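Local coordinates for protein neurotoxin (PDB 2QN0) that cleaves neuronal SNARE proteins, probably syntaxin and SNAP-25, as the zinc-dependent light chain protease of botulinum neurotoxin type C1, at residues F8-P13 against K35-T40; N42-P47 against I152-I157; C220-L225 against Y367-R372. All coordinates share one frame; numbering follows the deposited sequence.

Contact 1. Residues F8-P13 against K35-T40; sequences FNYSDP and KAFRIT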
loop_
_atom_site.group_PDB
_atom_site.type_symbol
_atom_site.label_atom_id
_atom_site.label_comp_id
_atom_site.label_asym_id
_atom_site.label_seq_id
_atom_site.Cartn_x
_atom_site.Cartn_y
_atom_site.Cartn_z
ATOM N N PHE A 8 2.414 -10.816 16.545
ATOM C CA PHE A 8 3.305 -10.078 17.431
ATOM C C PHE A 8 2.586 -9.278 18.501
ATOM O O PHE A 8 1.401 -8.971 18.385
ATOM C CB PHE A 8 4.125 -9.053 16.640
ATOM C CG PHE A 8 4.969 -9.634 15.550
ATOM C CD1 PHE A 8 6.137 -10.324 15.844
ATOM C CD2 PHE A 8 4.616 -9.445 14.217
ATOM C CE1 PHE A 8 6.949 -10.815 14.827
ATOM C CE2 PHE A 8 5.421 -9.930 13.192
ATOM C CZ PHE A 8 6.589 -10.616 13.495
ATOM N N ASN A 9 3.352 -8.940 19.534
ATOM C CA ASN A 9 2.928 -8.071 20.623
ATOM C C ASN A 9 4.002 -7.014 20.430
ATOM O O ASN A 9 5.151 -7.358 20.144
ATOM C CB ASN A 9 3.116 -8.722 21.997
ATOM C CG ASN A 9 2.159 -9.860 22.239
ATOM O OD1 ASN A 9 0.941 -9.680 22.211
ATOM N ND2 ASN A 9 2.703 -11.046 22.482
ATOM N N TYR A 10 3.658 -5.740 20.567
ATOM C CA TYR A 10 4.656 -4.700 20.371
ATOM C C TYR A 10 5.853 -4.895 21.298
ATOM O O TYR A 10 6.986 -4.571 20.940
ATOM C CB TYR A 10 4.050 -3.318 20.614
ATOM C CG TYR A 10 4.991 -2.195 20.258
ATOM C CD1 TYR A 10 5.319 -1.931 18.927
ATOM C CD2 TYR A 10 5.588 -1.417 21.252
ATOM C CE1 TYR A 10 6.219 -0.925 18.593
ATOM C CE2 TYR A 10 6.494 -0.405 20.928
ATOM C CZ TYR A 10 6.803 -0.167 19.596
ATOM O OH TYR A 10 7.700 0.824 19.268
ATOM N N SER A 11 5.593 -5.438 22.484
ATOM C CA SER A 11 6.636 -5.661 23.482
ATOM C C SER A 11 7.558 -6.851 23.212
ATOM O O SER A 11 8.569 -7.010 23.899
ATOM C CB SER A 11 5.998 -5.831 24.863
ATOM O OG SER A 11 5.111 -6.936 24.871
ATOM N N ASP A 12 7.221 -7.689 22.232
ATOM C CA ASP A 12 8.060 -8.850 21.932
ATOM C C ASP A 12 9.503 -8.431 21.682
ATOM O O ASP A 12 9.766 -7.428 21.020
ATOM C CB ASP A 12 7.518 -9.624 20.726
ATOM C CG ASP A 12 6.220 -10.350 21.033
ATOM O OD1 ASP A 12 5.868 -10.466 22.229
ATOM O OD2 ASP A 12 5.558 -10.816 20.081
ATOM N N PRO A 13 10.464 -9.204 22.216
ATOM C CA PRO A 13 11.898 -8.936 22.078
ATOM C C PRO A 13 12.438 -9.016 20.654
ATOM O O PRO A 13 11.952 -9.797 19.838
ATOM C CB PRO A 13 12.541 -10.009 22.964
ATOM C CG PRO A 13 11.453 -10.390 23.925
ATOM C CD PRO A 13 10.241 -10.401 23.043
ATOM N N LYS A 35 11.147 0.481 16.082
ATOM C CA LYS A 35 10.938 -0.960 16.168
ATOM C C LYS A 35 10.060 -1.409 15.000
ATOM O O LYS A 35 9.009 -0.823 14.745
ATOM C CB LYS A 35 10.280 -1.325 17.503
ATOM C CG LYS A 35 10.339 -2.811 17.831
ATOM C CD LYS A 35 9.940 -3.067 19.278
ATOM C CE LYS A 35 10.073 -4.540 19.637
ATOM N NZ LYS A 35 9.747 -4.774 21.073
ATOM N N ALA A 36 10.509 -2.447 14.296
ATOM C CA ALA A 36 9.801 -2.974 13.132
ATOM C C ALA A 36 9.509 -4.469 13.256
ATOM O O ALA A 36 10.251 -5.205 13.910
ATOM C CB ALA A 36 10.624 -2.706 11.875
ATOM N N PHE A 37 8.438 -4.912 12.600
ATOM C CA PHE A 37 8.004 -6.307 12.647
ATOM C C PHE A 37 7.750 -6.853 11.241
ATOM O O PHE A 37 7.113 -6.192 10.422
ATOM C CB PHE A 37 6.713 -6.405 13.458
ATOM C CG PHE A 37 6.795 -5.740 14.805
ATOM C CD1 PHE A 37 7.015 -6.493 15.956
ATOM C CD2 PHE A 37 6.693 -4.357 14.915
ATOM C CE1 PHE A 37 7.132 -5.873 17.202
ATOM C CE2 PHE A 37 6.810 -3.725 16.154
ATOM C CZ PHE A 37 7.032 -4.491 17.302
ATOM N N ARG A 38 8.235 -8.061 10.971
ATOM C CA ARG A 38 8.051 -8.672 9.654
ATOM C C ARG A 38 6.710 -9.402 9.582
ATOM O O ARG A 38 6.516 -10.427 10.239
ATOM C CB ARG A 38 9.194 -9.659 9.361
ATOM C CG ARG A 38 9.209 -10.211 7.928
ATOM C CD ARG A 38 9.970 -11.543 7.839
ATOM N NE ARG A 38 11.373 -11.437 8.244
ATOM C CZ ARG A 38 12.366 -11.053 7.443
ATOM N NH1 ARG A 38 12.122 -10.735 6.179
ATOM N NH2 ARG A 38 13.608 -10.995 7.910
ATOM N N ILE A 39 5.781 -8.867 8.793
ATOM C CA ILE A 39 4.467 -9.486 8.637
ATOM C C ILE A 39 4.658 -10.834 7.950
ATOM O O ILE A 39 4.169 -11.865 8.414
ATOM C CB ILE A 39 3.529 -8.591 7.783
ATOM C CG1 ILE A 39 3.308 -7.255 8.497
ATOM C CG2 ILE A 39 2.203 -9.306 7.532
ATOM C CD1 ILE A 39 2.420 -6.281 7.743
ATOM N N THR A 40 5.374 -10.811 6.832
ATOM C CA THR A 40 5.689 -12.019 6.080
ATOM C C THR A 40 6.650 -11.633 4.964
ATOM O O THR A 40 6.536 -10.556 4.384
ATOM C CB THR A 40 4.425 -12.685 5.483
ATOM O OG1 THR A 40 4.793 -13.927 4.867
ATOM C CG2 THR A 40 3.769 -11.788 4.444
HETATM O O HOH W 1 7.967 1.215 16.633
HETATM O O HOH W 2 10.680 2.039 18.636
#
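Lys35 stretches from its strand to the tight turn at Asn9-Asp12 and brings its ammonium group to two carbonyls. NZ donates to Tyr10 O at 2.8 Å and to Asp12 O at 2.7 Å, lying in the carbonyl plane of the first and tilted well out of that of the second. With CG anti to the backbone N (chi1 -166°) and every later torsion extended, the chain uses its full length to get there. What it grips is a type I beta turn, closed by Asp12 N to Asn9 O and braced by the Asp12 carboxylate, which accepts from both Asn9 N and Asn9 ND2. On the way Lys35 CD passes over one face of the Tyr10 ring, near its rim. The phenol is tied back as well: Tyr10 OH donates to a water 2.7 Å away, and that water donates to Lys35 O.

Phe37 comes next on this side and packs between Phe8 and Tyr10. Its CB sits over the Phe8 ring, 4.0 Å from the centroid, while its CZ lies 3.5 Å from Tyr10 CD1; the three rings form an aromatic cluster, the Phe37 plane turned 55° from Phe8 and 47° from Tyr10. At Arg38 the backbone takes over, with Arg38 O in the plane of the Phe8 ring, 3.2 Å from CE2, while also accepting from Asn6 ND2.

Strand 34-38 runs between strands 19-23 and 43-46 in the sheet, and helix 80-97 holds the turn through Asp84, bonded to Tyr10 N, and Lys88, bonded to Asn9 OD1, with Leu87 against Phe8.

Contact 2. Residues N42-P47 against I152-I157; sequences NIWVIP and INPSVI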
loop_
_atom_site.group_PDB
_atom_site.type_symbol
_atom_site.label_atom_id
_atom_site.label_comp_id
_atom_site.label_asym_id
_atom_site.label_seq_id
_atom_site.Cartn_x
_atom_site.Cartn_y
_atom_site.Cartn_z
ATOM N N ASN A 42 9.118 -10.050 2.651
ATOM C CA ASN A 42 9.703 -8.719 2.614
ATOM C C ASN A 42 8.734 -7.581 2.939
ATOM O O ASN A 42 8.964 -6.436 2.557
ATOM C CB ASN A 42 10.351 -8.493 1.246
ATOM C CG ASN A 42 11.419 -9.535 0.930
ATOM O OD1 ASN A 42 11.508 -10.027 -0.194
ATOM N ND2 ASN A 42 12.238 -9.866 1.923
ATOM N N ILE A 43 7.651 -7.898 3.640
ATOM C CA ILE A 43 6.683 -6.882 4.046
ATOM C C ILE A 43 6.870 -6.644 5.546
ATOM O O ILE A 43 6.717 -7.566 6.348
ATOM C CB ILE A 43 5.230 -7.335 3.822
ATOM C CG1 ILE A 43 4.974 -7.589 2.331
ATOM C CG2 ILE A 43 4.273 -6.252 4.338
ATOM C CD1 ILE A 43 3.577 -8.122 2.041
ATOM N N TRP A 44 7.199 -5.410 5.910
ATOM C CA TRP A 44 7.416 -5.044 7.305
ATOM C C TRP A 44 6.430 -3.983 7.759
ATOM O O TRP A 44 5.852 -3.266 6.943
ATOM C CB TRP A 44 8.826 -4.483 7.495
ATOM C CG TRP A 44 9.918 -5.482 7.311
ATOM C CD1 TRP A 44 10.377 -5.999 6.132
ATOM C CD2 TRP A 44 10.679 -6.104 8.350
ATOM N NE1 TRP A 44 11.382 -6.909 6.374
ATOM C CE2 TRP A 44 11.585 -6.992 7.728
ATOM C CE3 TRP A 44 10.683 -5.997 9.749
ATOM C CZ2 TRP A 44 12.490 -7.773 8.459
ATOM C CZ3 TRP A 44 11.583 -6.776 10.478
ATOM C CH2 TRP A 44 12.473 -7.652 9.828
ATOM N N VAL A 45 6.239 -3.886 9.070
ATOM C CA VAL A 45 5.363 -2.870 9.622
ATOM C C VAL A 45 6.061 -2.154 10.773
ATOM O O VAL A 45 6.669 -2.789 11.637
ATOM C CB VAL A 45 4.023 -3.466 10.130
ATOM C CG1 VAL A 45 4.279 -4.546 11.162
ATOM C CG2 VAL A 45 3.159 -2.355 10.729
ATOM N N ILE A 46 6.012 -0.826 10.739
ATOM C CA ILE A 46 6.572 0.020 11.792
ATOM C C ILE A 46 5.340 0.786 12.262
ATOM O O ILE A 46 4.884 1.714 11.592
ATOM C CB ILE A 46 7.622 1.006 11.250
ATOM C CG1 ILE A 46 8.791 0.235 10.631
ATOM C CG2 ILE A 46 8.128 1.897 12.386
ATOM C CD1 ILE A 46 9.859 1.126 10.014
ATOM N N PRO A 47 4.772 0.388 13.413
ATOM C CA PRO A 47 3.574 0.992 14.011
ATOM C C PRO A 47 3.738 2.403 14.573
ATOM O O PRO A 47 3.269 2.683 15.675
ATOM C CB PRO A 47 3.188 -0.005 15.116
ATOM C CG PRO A 47 4.022 -1.235 14.848
ATOM C CD PRO A 47 5.289 -0.683 14.279
ATOM N N ILE A 152 18.603 -4.232 5.788
ATOM C CA ILE A 152 17.678 -5.160 5.154
ATOM C C ILE A 152 17.020 -4.431 3.983
ATOM O O ILE A 152 17.082 -3.205 3.891
ATOM C CB ILE A 152 16.575 -5.664 6.122
ATOM C CG1 ILE A 152 15.765 -4.490 6.671
ATOM C CG2 ILE A 152 17.207 -6.470 7.254
ATOM C CD1 ILE A 152 14.484 -4.921 7.382
ATOM N N ASN A 153 16.401 -5.195 3.092
ATOM C CA ASN A 153 15.746 -4.622 1.923
ATOM C C ASN A 153 14.260 -4.950 1.890
ATOM O O ASN A 153 13.835 -5.890 1.221
ATOM C CB ASN A 153 16.411 -5.140 0.643
ATOM C CG ASN A 153 17.696 -4.405 0.308
ATOM O OD1 ASN A 153 18.560 -4.204 1.164
ATOM N ND2 ASN A 153 17.830 -4.007 -0.951
ATOM N N PRO A 154 13.446 -4.183 2.628
ATOM C CA PRO A 154 12.008 -4.449 2.622
ATOM C C PRO A 154 11.480 -4.085 1.234
ATOM O O PRO A 154 12.081 -3.263 0.540
ATOM C CB PRO A 154 11.460 -3.475 3.673
ATOM C CG PRO A 154 12.652 -3.143 4.531
ATOM C CD PRO A 154 13.776 -3.068 3.531
ATOM N N SER A 155 10.379 -4.699 0.820
ATOM C CA SER A 155 9.779 -4.344 -0.461
ATOM C C SER A 155 8.651 -3.371 -0.135
ATOM O O SER A 155 8.349 -2.455 -0.902
ATOM C CB SER A 155 9.216 -5.573 -1.172
ATOM O OG SER A 155 10.265 -6.344 -1.731
ATOM N N VAL A 156 8.043 -3.581 1.029
ATOM C CA VAL A 156 6.952 -2.738 1.498
ATOM C C VAL A 156 7.054 -2.531 3.005
ATOM O O VAL A 156 7.263 -3.482 3.758
ATOM C CB VAL A 156 5.571 -3.377 1.216
ATOM C CG1 VAL A 156 4.461 -2.472 1.760
ATOM C CG2 VAL A 156 5.386 -3.614 -0.277
ATOM N N ILE A 157 6.930 -1.282 3.436
ATOM C CA ILE A 157 6.930 -0.974 4.861
ATOM C C ILE A 157 5.607 -0.280 5.156
ATOM O O ILE A 157 5.302 0.762 4.575
ATOM C CB ILE A 157 8.060 -0.009 5.271
ATOM C CG1 ILE A 157 9.426 -0.638 5.003
ATOM C CG2 ILE A 157 7.926 0.333 6.763
ATOM C CD1 ILE A 157 10.590 0.273 5.363
HETATM O O HOH W 3 12.964 -8.008 3.773
#
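Trp44 lays its indole under the end of Ile152, whose CD1 stands 3.5 Å above the ring plane, toward the rim of the six-membered ring. The two side chains meet tip to tip in a CH-pi contact, with Ile152 CD1 over the CE2-CZ2 side, 3.6 Å from each of Trp44 CE2 and CZ2. Ile152 brings its methyl there with CG1 lodged between the backbone N and the carbonyl carbon (chi1 59°). Pro154 joins from another angle, its CB 3.7 Å from Trp44 CD1. The indole N-H is used too. Trp44 NE1 donates to a water in the ring plane, 3.2 Å away, and the same water accepts from Asn42 ND2 and gives a weak bond to Asn153 O, so it joins polar groups of both segments.

Beneath these side chains the backbones run parallel, as neighbouring strands 43-46 and 156-159 of the mixed eight-stranded sheet of the protease domain. Ile43 pairs with Val156 and Trp44 with Ile157. Trp44 N donates to Val156 O at 2.9 Å. Asn42 O is shared where the pairing starts: Ser155 N donates to it at 2.8 Å, and Val156 N more weakly at 3.4 Å. Ser155 OG also lies near Asn42 CB, and its weak polar partner is Asp113 O.

Ile157 points to the same face as Trp44, and its CG2 reaches Ile46 CD1 at 3.9 Å. On the other face Ile43 and Val156 come together more loosely, and Phe94 of helix 80-97 packs against Ile43. Strand 34-38 flanks the far edge of strand 43-46, where Arg38 meets Trp44 and Ala36 meets Ile46.

Contact 3. Residues C220-L225 against Y367-R372; sequences CMDPIL and YNVQNR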
loop_
_atom_site.group_PDB
_atom_site.type_symbol
_atom_site.label_atom_id
_atom_site.label_comp_id
_atom_site.label_asym_id
_atom_site.label_seq_id
_atom_site.Cartn_x
_atom_site.Cartn_y
_atom_site.Cartn_z
ATOM N N CYS A 220 -19.957 1.770 5.551
ATOM C CA CYS A 220 -18.554 2.065 5.803
ATOM C C CYS A 220 -17.727 1.203 4.854
ATOM O O CYS A 220 -18.224 0.218 4.307
ATOM C CB CYS A 220 -18.182 1.714 7.246
ATOM S SG CYS A 220 -18.247 -0.070 7.602
ATOM N N MET A 221 -16.477 1.590 4.626
ATOM C CA MET A 221 -15.603 0.777 3.794
ATOM C C MET A 221 -15.026 -0.287 4.722
ATOM O O MET A 221 -14.745 -0.007 5.888
ATOM C CB MET A 221 -14.443 1.603 3.225
ATOM C CG MET A 221 -14.730 2.278 1.894
ATOM S SD MET A 221 -13.210 2.965 1.213
ATOM C CE MET A 221 -12.425 1.483 0.607
ATOM N N ASP A 222 -14.869 -1.506 4.221
ATOM C CA ASP A 222 -14.280 -2.561 5.030
ATOM C C ASP A 222 -12.789 -2.227 5.096
ATOM O O ASP A 222 -12.161 -1.942 4.071
ATOM C CB ASP A 222 -14.475 -3.925 4.362
ATOM C CG ASP A 222 -13.970 -5.076 5.224
ATOM O OD1 ASP A 222 -12.870 -4.951 5.797
ATOM O OD2 ASP A 222 -14.669 -6.107 5.321
ATOM N N PRO A 223 -12.208 -2.234 6.304
ATOM C CA PRO A 223 -10.787 -1.929 6.473
ATOM C C PRO A 223 -9.847 -2.679 5.530
ATOM O O PRO A 223 -8.806 -2.138 5.145
ATOM C CB PRO A 223 -10.534 -2.282 7.935
ATOM C CG PRO A 223 -11.818 -1.897 8.578
ATOM C CD PRO A 223 -12.855 -2.438 7.614
ATOM N N ILE A 224 -10.182 -3.913 5.147
ATOM C CA ILE A 224 -9.266 -4.619 4.258
ATOM C C ILE A 224 -9.185 -3.972 2.879
ATOM O O ILE A 224 -8.147 -4.050 2.232
ATOM C CB ILE A 224 -9.600 -6.130 4.071
ATOM C CG1 ILE A 224 -11.011 -6.316 3.517
ATOM C CG2 ILE A 224 -9.385 -6.876 5.387
ATOM C CD1 ILE A 224 -11.210 -7.666 2.847
ATOM N N LEU A 225 -10.263 -3.335 2.429
ATOM C CA LEU A 225 -10.233 -2.693 1.113
ATOM C C LEU A 225 -9.436 -1.398 1.158
ATOM O O LEU A 225 -8.797 -1.018 0.176
ATOM C CB LEU A 225 -11.649 -2.431 0.589
ATOM C CG LEU A 225 -12.439 -3.677 0.158
ATOM C CD1 LEU A 225 -13.531 -3.265 -0.818
ATOM C CD2 LEU A 225 -11.526 -4.687 -0.510
ATOM N N TYR A 367 -14.420 -10.507 -2.165
ATOM C CA TYR A 367 -14.580 -10.670 -0.718
ATOM C C TYR A 367 -16.033 -10.497 -0.287
ATOM O O TYR A 367 -16.353 -10.581 0.896
ATOM C CB TYR A 367 -13.688 -9.675 0.028
ATOM C CG TYR A 367 -12.216 -10.027 -0.046
ATOM C CD1 TYR A 367 -11.567 -10.636 1.029
ATOM C CD2 TYR A 367 -11.484 -9.793 -1.210
ATOM C CE1 TYR A 367 -10.219 -11.006 0.945
ATOM C CE2 TYR A 367 -10.142 -10.158 -1.306
ATOM C CZ TYR A 367 -9.517 -10.766 -0.227
ATOM O OH TYR A 367 -8.198 -11.144 -0.334
ATOM N N ASN A 368 -16.902 -10.248 -1.259
ATOM C CA ASN A 368 -18.329 -10.077 -1.006
ATOM C C ASN A 368 -18.649 -9.048 0.079
ATOM O O ASN A 368 -19.330 -9.355 1.057
ATOM C CB ASN A 368 -18.954 -11.426 -0.636
ATOM C CG ASN A 368 -20.468 -11.381 -0.626
ATOM O OD1 ASN A 368 -21.095 -10.958 -1.601
ATOM N ND2 ASN A 368 -21.069 -11.823 0.474
ATOM N N VAL A 369 -18.153 -7.829 -0.099
ATOM C CA VAL A 369 -18.416 -6.757 0.851
ATOM C C VAL A 369 -18.983 -5.557 0.110
ATOM O O VAL A 369 -18.770 -5.399 -1.095
ATOM C CB VAL A 369 -17.132 -6.300 1.594
ATOM C CG1 VAL A 369 -16.571 -7.451 2.424
ATOM C CG2 VAL A 369 -16.093 -5.794 0.595
ATOM N N GLN A 370 -19.722 -4.724 0.831
ATOM C CA GLN A 370 -20.286 -3.515 0.249
ATOM C C GLN A 370 -19.107 -2.568 0.087
ATOM O O GLN A 370 -18.160 -2.615 0.871
ATOM C CB GLN A 370 -21.315 -2.900 1.205
ATOM C CG GLN A 370 -21.995 -1.636 0.687
ATOM C CD GLN A 370 -22.798 -1.886 -0.577
ATOM O OE1 GLN A 370 -22.237 -2.201 -1.628
ATOM N NE2 GLN A 370 -24.123 -1.752 -0.480
ATOM N N ASN A 371 -19.152 -1.711 -0.927
ATOM C CA ASN A 371 -18.065 -0.766 -1.133
ATOM C C ASN A 371 -18.520 0.398 -1.999
ATOM O O ASN A 371 -19.561 0.329 -2.652
ATOM C CB ASN A 371 -16.863 -1.465 -1.787
ATOM C CG ASN A 371 -15.607 -0.608 -1.761
ATOM O OD1 ASN A 371 -15.289 0.007 -0.744
ATOM N ND2 ASN A 371 -14.875 -0.579 -2.874
ATOM N N ARG A 372 -17.736 1.471 -1.994
ATOM C CA ARG A 372 -18.057 2.641 -2.796
ATOM C C ARG A 372 -18.112 2.214 -4.257
ATOM O O ARG A 372 -17.345 1.357 -4.689
ATOM C CB ARG A 372 -16.994 3.724 -2.590
ATOM C CG ARG A 372 -15.558 3.249 -2.794
ATOM C CD ARG A 372 -14.561 4.341 -2.418
ATOM N NE ARG A 372 -13.177 3.869 -2.465
ATOM C CZ ARG A 372 -12.125 4.598 -2.101
ATOM N NH1 ARG A 372 -12.296 5.839 -1.663
ATOM N NH2 ARG A 372 -10.901 4.083 -2.168
HETATM O O HOH W 4 -15.584 -1.620 1.366
#
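Ile224 CD1 lies 3.5 Å from Tyr367 CD1, just inside the start of the helix that carries the zinc ligands His229 and His233. Asp222 is the N-cap of that helix: its OD1 accepts from Ile224 N at 3.0 Å and also bonds Tyr393 OH. A Schellman motif at Asn368 ends helix 360-366. Apolar packing is close around Ile224 and Leu225, where Leu225 CD1 fits against both Val369 CG2 and, at 3.5 Å, Asn371 CG. Val369 CG1 abuts Asp222 OD2, an oxygen that also forms a salt bridge with Arg96.

By contrast, the polar gap between Asp222 N and Gln370 O is spanned by a water, and no direct hydrogen bond crosses between the segments. The water accepts from Asp222 N at 2.9 Å and donates to Gln370 O and to Asn371 OD1. Asn371 is oriented from its other end as well, ND2 bonding to Glu360, which also forms a salt bridge with Arg372 NE. The Arg372 side chain comes about 6 Å from the zinc ion. Met221, with CG anti to the carbonyl carbon and the chain extended to SD (chi2 -170°), sets SD over the centre of the Arg372 guanidinium, 3.8 Å above its plane.

How the contacts relate
Followed from the N terminus, the three contacts come in series: none encloses or crosses another. Contact 1 closes a short loop, bringing the N-terminal turn onto strand 34-38. The chain then turns straight into strand 43-46, which opens contact 2, so the two touch as neighbouring strands of one sheet, where Phe37 O probably accepts from Val45 N. Contact 2 closes over a hundred residues later, adding strand 156-159. Contact 3 spans a still longer stretch and joins the start of the zinc-binding helix to the loop after helix 360-366, with its centre about 25 Å from that of contact 2. Helix 80-97 touches all three contacts.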